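Local coordinates for SusD superfamily protein (Parabacteroides distasonis, PDB 3OTN), which probably binds carbohydrate or other nutrients at the outer membrane, as a member of the SusD family, at residues A[364-369]-A[412-417]; A[246-251]-A[359-364]. One frame throughout, in Å; residues are numbered along the deposited sequence.

Helix 360-375 serves both contacts, and Leu-364 belongs to both. Contact 2 fastens the start of this helix to the turn 246-249 and the strand after it; contact 1, a turn further on, lays it against helix 403-418. Both are buried, with centres about 12 Å apart. Their chemistry differs with their place: at the helix start in contact 2, a backbone carbonyl and a carboxylate accept from backbone N-H groups and a threonine hydroxyl, and the carboxylate also forms a salt bridge, whereas the helix flanks of contact 1 meet through aliphatic packing around an arginine whose charge is matched by residues beyond the two segments. A salt bridge from Arg-414 to Asp-362 ties the contacts together.

Contact 1: A[364-369]-A[412-417]; sequences LLMYAE and DQRYFD
Arg-414 of helix 403-418 reaches across to Leu-365, Met-366 and Glu-369 of helix 360-375, in an antiparallel helix pair within the largely helical SusD fold. The short segments run at 163° to each other with their axes 10.6 Å apart, a wide separation that a long side chain can span. From CB, which starts beside the interface, the arginine chain leads inward: CG stands anti to the carbonyl carbon (chi1 -71°) and lies 3.8 Å from CD1 of Leu-365. CD comes next, 3.7 Å from OE1 of Glu-369, whose extended chain crosses the arginine at about a right angle. The chain then bends at chi3, and NE lies 4.3 Å from the same OE1; this oxygen is well out of the guanidinium plane, so that at most a long-range attraction of opposite charges is likely, with no N-H pointing at the oxygen. NE is instead salt-bridged to Asp-427, while OE2 of Glu-369 is salt-bridged to Arg-430 and accepts a hydrogen bond from Trp-411. At the tip, NH1 lies obliquely near CG of Met-366, a selenomethionine, at 3.6 Å and near CB of Leu-365, and its charge is met by Asp-362. An arginine suits this place because its methylene groups can pack on leucine while its buried head serves acids on separate parts of the chain. A leucine in its place would probably leave Asp-362 and Asp-427 without this positive mate and open a gap beside Met-366. Leu-365, branched and apolar, points toward the other helix: its side chain slides past that of Arg-414 in the opposite direction, and its other methyl, CD2, rests 4.0 Å from CB of Gln-413.

Contact 2: A[246-251]-A[359-364]; sequences KGEFIY and RYTDVL. With EDO (1,2-ethanediol), chain S.
Glu-248 meets Arg-359, Tyr-360 and Thr-361 from a type II' turn spanning Lys-246 to Phe-249. Gly-247 suits this turn, since its positive phi is easily adopted without a side chain. Glu-248 uses both backbone and carboxylate: its O accepts from Tyr-360 N at 2.7 Å, and its extended chain carries OE1 to the helix start. Three donors grip OE1. Thr-361 OG1 gives its proton at 2.6 Å on the syn side but tilted out of the carboxylate plane; Arg-359 NH1, in a 2.9 Å salt bridge, comes from one side of that plane, and Thr-361 N from the other. Threonine serves here since its hydroxyl and backbone N-H both meet OE1. An acid suits this spot, where it answers both an arginine and a helix N-terminus, and its negative charge is probably stabilised by them. Arg-359, at the N-cap position, also pairs with Glu-421. Phe-249 forms an antiparallel non-hydrogen-bonded pair with Arg-359, its ring atom CD1 lying 3.9 Å from Arg-359 CB. Ile-250 sends CD1 to Val-363 CG2 at 3.6 Å, one beta-branched residue crossing another at about a right angle. Tyr-360 OH shares a hydrogen bond with O2 of a 1,2-ethanediol, probably from the crystallisation liquor. Strand 249-253 lies between strands 355-356 and 358-359, with Ile-250 and Tyr-251 forming a classic bulge opposite Tyr-358, while helices 187-202, 210-225 and 403-418 pack around the contact.

Contact 1: A[364-369]-A[412-417]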
loop_
_atom_site.group_PDB
_atom_site.type_symbol
_atom_site.label_atom_id
_atom_site.label_comp_id
_atom_site.label_asym_id
_atom_site.label_seq_id
_atom_site.Cartn_x
_atom_site.Cartn_y
_atom_site.Cartn_z
ATOM N N LEU A 364 3.564 -13.730 2.825
ATOM C CA LEU A 364 4.216 -14.634 3.783
ATOM C C LEU A 364 4.054 -14.159 5.254
ATOM O O LEU A 364 3.693 -14.944 6.151
ATOM C CB LEU A 364 5.703 -14.769 3.462
ATOM C CG LEU A 364 6.125 -15.394 2.122
ATOM C CD1 LEU A 364 7.622 -15.687 2.092
ATOM C CD2 LEU A 364 5.320 -16.655 1.863
ATOM N N LEU A 365 4.292 -12.878 5.494
ATOM C CA LEU A 365 4.152 -12.353 6.851
ATOM C C LEU A 365 2.670 -12.314 7.269
ATOM O O LEU A 365 2.371 -12.516 8.427
ATOM C CB LEU A 365 4.799 -10.979 6.956
ATOM C CG LEU A 365 6.329 -11.011 6.833
ATOM C CD1 LEU A 365 6.852 -9.588 6.612
ATOM C CD2 LEU A 365 6.933 -11.611 8.106
HETATM N N MSE A 366 1.742 -12.068 6.335
HETATM C CA MSE A 366 0.300 -12.201 6.630
HETATM C C MSE A 366 -0.073 -13.625 6.993
HETATM O O MSE A 366 -0.878 -13.812 7.897
HETATM C CB MSE A 366 -0.570 -11.697 5.473
HETATM C CG MSE A 366 -0.535 -10.193 5.310
HETATM SE SE MSE A 366 -2.008 -9.599 4.177
HETATM C CE MSE A 366 -1.489 -10.399 2.516
ATOM N N TYR A 367 0.523 -14.621 6.322
ATOM C CA TYR A 367 0.324 -16.017 6.739
ATOM C C TYR A 367 0.808 -16.253 8.172
ATOM O O TYR A 367 0.039 -16.791 8.988
ATOM C CB TYR A 367 0.972 -17.067 5.813
ATOM C CG TYR A 367 0.753 -18.487 6.361
ATOM C CD1 TYR A 367 -0.444 -19.164 6.154
ATOM C CD2 TYR A 367 1.729 -19.115 7.133
ATOM C CE1 TYR A 367 -0.659 -20.442 6.709
ATOM C CE2 TYR A 367 1.534 -20.385 7.663
ATOM C CZ TYR A 367 0.327 -21.036 7.445
ATOM O OH TYR A 367 0.137 -22.277 7.978
ATOM N N ALA A 368 2.066 -15.897 8.471
ATOM C CA ALA A 368 2.629 -16.070 9.832
ATOM C C ALA A 368 1.747 -15.399 10.891
ATOM O O ALA A 368 1.500 -15.983 11.949
ATOM C CB ALA A 368 4.065 -15.536 9.941
ATOM N N GLU A 369 1.286 -14.184 10.604
ATOM C CA GLU A 369 0.457 -13.442 11.559
ATOM C C GLU A 369 -0.887 -14.104 11.793
ATOM O O GLU A 369 -1.270 -14.346 12.927
ATOM C CB GLU A 369 0.300 -11.965 11.149
ATOM C CG GLU A 369 -0.505 -11.165 12.189
ATOM C CD GLU A 369 -0.481 -9.641 11.989
ATOM O OE1 GLU A 369 0.160 -9.168 11.055
ATOM O OE2 GLU A 369 -1.085 -8.925 12.820
ATOM N N ASP A 412 7.668 -7.086 13.743
ATOM C CA ASP A 412 8.964 -6.450 13.528
ATOM C C ASP A 412 9.386 -6.547 12.056
ATOM O O ASP A 412 9.774 -5.530 11.421
ATOM C CB ASP A 412 10.063 -7.058 14.404
ATOM C CG ASP A 412 10.121 -6.466 15.829
ATOM O OD1 ASP A 412 9.255 -5.654 16.251
ATOM O OD2 ASP A 412 11.068 -6.841 16.545
ATOM N N GLN A 413 9.314 -7.754 11.500
ATOM C CA GLN A 413 9.703 -7.930 10.115
ATOM C C GLN A 413 8.783 -7.192 9.142
ATOM O O GLN A 413 9.239 -6.774 8.088
ATOM C CB GLN A 413 9.889 -9.407 9.740
ATOM C CG GLN A 413 10.964 -10.114 10.561
ATOM C CD GLN A 413 12.271 -9.346 10.603
ATOM O OE1 GLN A 413 12.676 -8.764 9.603
ATOM N NE2 GLN A 413 12.930 -9.333 11.754
ATOM N N ARG A 414 7.516 -6.993 9.506
ATOM C CA ARG A 414 6.637 -6.166 8.718
ATOM C C ARG A 414 7.146 -4.717 8.703
ATOM O O ARG A 414 7.183 -4.089 7.643
ATOM C CB ARG A 414 5.202 -6.232 9.218
ATOM C CG ARG A 414 4.536 -7.596 8.934
ATOM C CD ARG A 414 3.041 -7.563 9.295
ATOM N NE ARG A 414 2.361 -6.691 8.354
ATOM C CZ ARG A 414 2.035 -7.016 7.117
ATOM N NH1 ARG A 414 2.229 -8.243 6.651
ATOM N NH2 ARG A 414 1.469 -6.112 6.340
ATOM N N TYR A 415 7.496 -4.180 9.877
ATOM C CA TYR A 415 8.016 -2.825 9.948
ATOM C C TYR A 415 9.333 -2.727 9.155
ATOM O O TYR A 415 9.505 -1.843 8.313
ATOM C CB TYR A 415 8.289 -2.388 11.388
ATOM C CG TYR A 415 7.079 -1.823 12.135
ATOM C CD1 TYR A 415 6.002 -2.635 12.494
ATOM C CD2 TYR A 415 7.048 -0.492 12.532
ATOM C CE1 TYR A 415 4.917 -2.134 13.226
ATOM C CE2 TYR A 415 5.980 0.015 13.249
ATOM C CZ TYR A 415 4.932 -0.795 13.606
ATOM O OH TYR A 415 3.888 -0.252 14.295
ATOM N N PHE A 416 10.242 -3.651 9.424
ATOM C CA PHE A 416 11.580 -3.565 8.873
ATOM C C PHE A 416 11.661 -3.872 7.387
ATOM O O PHE A 416 12.435 -3.207 6.682
ATOM C CB PHE A 416 12.563 -4.419 9.643
ATOM C CG PHE A 416 12.732 -4.005 11.119
ATOM C CD1 PHE A 416 12.915 -2.664 11.485
ATOM C CD2 PHE A 416 12.754 -4.960 12.105
ATOM C CE1 PHE A 416 13.086 -2.309 12.840
ATOM C CE2 PHE A 416 12.928 -4.614 13.458
ATOM C CZ PHE A 416 13.097 -3.285 13.810
ATOM N N ASP A 417 10.925 -4.879 6.928
ATOM C CA ASP A 417 10.996 -5.330 5.537
ATOM C C ASP A 417 10.060 -4.570 4.611
ATOM O O ASP A 417 10.405 -4.318 3.443
ATOM C CB ASP A 417 10.713 -6.835 5.413
ATOM C CG ASP A 417 11.689 -7.535 4.494
ATOM O OD1 ASP A 417 12.888 -7.447 4.821
ATOM O OD2 ASP A 417 11.276 -8.133 3.459
#

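Contact 2: A[246-251]-A[359-364]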
loop_
_atom_site.group_PDB
_atom_site.type_symbol
_atom_site.label_atom_id
_atom_site.label_comp_id
_atom_site.label_asym_id
_atom_site.label_seq_id
_atom_site.Cartn_x
_atom_site.Cartn_y
_atom_site.Cartn_z
ATOM N N LYS A 246 6.912 -9.607 -11.750
ATOM C CA LYS A 246 7.575 -10.907 -11.656
ATOM C C LYS A 246 8.105 -11.091 -10.249
ATOM O O LYS A 246 8.143 -10.156 -9.447
ATOM C CB LYS A 246 8.824 -11.005 -12.555
ATOM C CG LYS A 246 8.813 -10.398 -13.919
ATOM C CD LYS A 246 9.904 -10.988 -14.834
ATOM C CE LYS A 246 11.311 -10.939 -14.265
ATOM N NZ LYS A 246 12.286 -11.592 -15.191
ATOM N N GLY A 247 8.603 -12.286 -9.986
ATOM C CA GLY A 247 9.326 -12.567 -8.738
ATOM C C GLY A 247 8.341 -12.557 -7.589
ATOM O O GLY A 247 7.457 -13.399 -7.532
ATOM N N GLU A 248 8.432 -11.551 -6.727
ATOM C CA GLU A 248 7.491 -11.407 -5.612
ATOM C C GLU A 248 6.197 -10.705 -5.985
ATOM O O GLU A 248 5.187 -10.832 -5.266
ATOM C CB GLU A 248 8.119 -10.617 -4.482
ATOM C CG GLU A 248 9.249 -11.319 -3.755
ATOM C CD GLU A 248 9.583 -10.690 -2.410
ATOM O OE1 GLU A 248 8.673 -10.046 -1.788
ATOM O OE2 GLU A 248 10.759 -10.857 -1.972
ATOM N N PHE A 249 6.212 -9.939 -7.064
ATOM C CA PHE A 249 5.127 -8.995 -7.293
ATOM C C PHE A 249 3.849 -9.697 -7.751
ATOM O O PHE A 249 3.841 -10.436 -8.735
ATOM C CB PHE A 249 5.516 -7.884 -8.244
ATOM C CG PHE A 249 6.738 -7.092 -7.801
ATOM C CD1 PHE A 249 6.839 -6.582 -6.512
ATOM C CD2 PHE A 249 7.799 -6.899 -8.685
ATOM C CE1 PHE A 249 7.969 -5.853 -6.116
ATOM C CE2 PHE A 249 8.906 -6.179 -8.320
ATOM C CZ PHE A 249 9.006 -5.646 -7.031
ATOM N N ILE A 250 2.769 -9.416 -7.028
ATOM C CA ILE A 250 1.448 -10.055 -7.232
ATOM C C ILE A 250 0.491 -9.066 -7.890
ATOM O O ILE A 250 -0.158 -9.393 -8.905
ATOM C CB ILE A 250 0.873 -10.571 -5.873
ATOM C CG1 ILE A 250 1.788 -11.643 -5.289
ATOM C CG2 ILE A 250 -0.538 -11.196 -6.061
ATOM C CD1 ILE A 250 1.474 -11.978 -3.838
ATOM N N TYR A 251 0.411 -7.865 -7.339
ATOM C CA TYR A 251 -0.359 -6.786 -7.976
ATOM C C TYR A 251 0.354 -5.439 -7.788
ATOM O O TYR A 251 0.793 -5.118 -6.693
ATOM C CB TYR A 251 -1.799 -6.773 -7.412
ATOM C CG TYR A 251 -2.715 -6.015 -8.310
ATOM C CD1 TYR A 251 -3.121 -6.557 -9.523
ATOM C CD2 TYR A 251 -3.129 -4.723 -7.986
ATOM C CE1 TYR A 251 -3.944 -5.831 -10.402
ATOM C CE2 TYR A 251 -3.959 -3.986 -8.850
ATOM C CZ TYR A 251 -4.348 -4.528 -10.050
ATOM O OH TYR A 251 -5.134 -3.797 -10.887
ATOM N N ARG A 359 2.987 -7.820 -2.693
ATOM C CA ARG A 359 4.122 -8.648 -3.066
ATOM C C ARG A 359 4.215 -9.846 -2.113
ATOM O O ARG A 359 3.610 -9.871 -1.065
ATOM C CB ARG A 359 5.419 -7.847 -3.111
ATOM C CG ARG A 359 5.962 -7.336 -1.775
ATOM C CD ARG A 359 7.211 -6.570 -2.060
ATOM N NE ARG A 359 7.869 -5.939 -0.898
ATOM C CZ ARG A 359 8.993 -6.360 -0.312
ATOM N NH1 ARG A 359 9.598 -7.480 -0.709
ATOM N NH2 ARG A 359 9.553 -5.631 0.673
ATOM N N TYR A 360 4.927 -10.866 -2.534
ATOM C CA TYR A 360 4.983 -12.135 -1.804
ATOM C C TYR A 360 5.475 -12.026 -0.377
ATOM O O TYR A 360 4.945 -12.724 0.514
ATOM C CB TYR A 360 5.862 -13.097 -2.592
ATOM C CG TYR A 360 5.811 -14.556 -2.224
ATOM C CD1 TYR A 360 4.607 -15.219 -2.077
ATOM C CD2 TYR A 360 6.979 -15.294 -2.161
ATOM C CE1 TYR A 360 4.581 -16.570 -1.823
ATOM C CE2 TYR A 360 6.964 -16.642 -1.909
ATOM C CZ TYR A 360 5.770 -17.273 -1.745
ATOM O OH TYR A 360 5.757 -18.599 -1.480
ATOM N N THR A 361 6.454 -11.160 -0.118
ATOM C CA THR A 361 6.931 -10.996 1.291
ATOM C C THR A 361 5.800 -10.630 2.264
ATOM O O THR A 361 5.698 -11.212 3.350
ATOM C CB THR A 361 8.108 -10.009 1.429
ATOM O OG1 THR A 361 9.241 -10.520 0.730
ATOM C CG2 THR A 361 8.499 -9.793 2.920
ATOM N N ASP A 362 4.934 -9.709 1.846
ATOM C CA ASP A 362 3.761 -9.277 2.614
ATOM C C ASP A 362 2.832 -10.468 2.843
ATOM O O ASP A 362 2.393 -10.704 3.955
ATOM C CB ASP A 362 3.032 -8.188 1.816
ATOM C CG ASP A 362 1.919 -7.457 2.592
ATOM O OD1 ASP A 362 1.617 -7.726 3.796
ATOM O OD2 ASP A 362 1.338 -6.545 1.938
ATOM N N VAL A 363 2.610 -11.257 1.801
ATOM C CA VAL A 363 1.706 -12.401 1.907
ATOM C C VAL A 363 2.268 -13.438 2.899
ATOM O O VAL A 363 1.515 -13.970 3.693
ATOM C CB VAL A 363 1.392 -13.042 0.566
ATOM C CG1 VAL A 363 0.529 -14.317 0.768
ATOM C CG2 VAL A 363 0.671 -12.047 -0.341
ATOM N N LEU A 364 3.564 -13.730 2.825
ATOM C CA LEU A 364 4.216 -14.634 3.783
ATOM C C LEU A 364 4.054 -14.159 5.254
ATOM O O LEU A 364 3.693 -14.944 6.151
ATOM C CB LEU A 364 5.703 -14.769 3.462
ATOM C CG LEU A 364 6.125 -15.394 2.122
ATOM C CD1 LEU A 364 7.622 -15.687 2.092
ATOM C CD2 LEU A 364 5.320 -16.655 1.863
HETATM C C1 EDO S . 7.778 -20.763 2.017
HETATM O O1 EDO S . 8.558 -21.393 3.040
HETATM C C2 EDO S . 8.547 -19.582 1.441
HETATM O O2 EDO S . 8.208 -19.426 0.056
#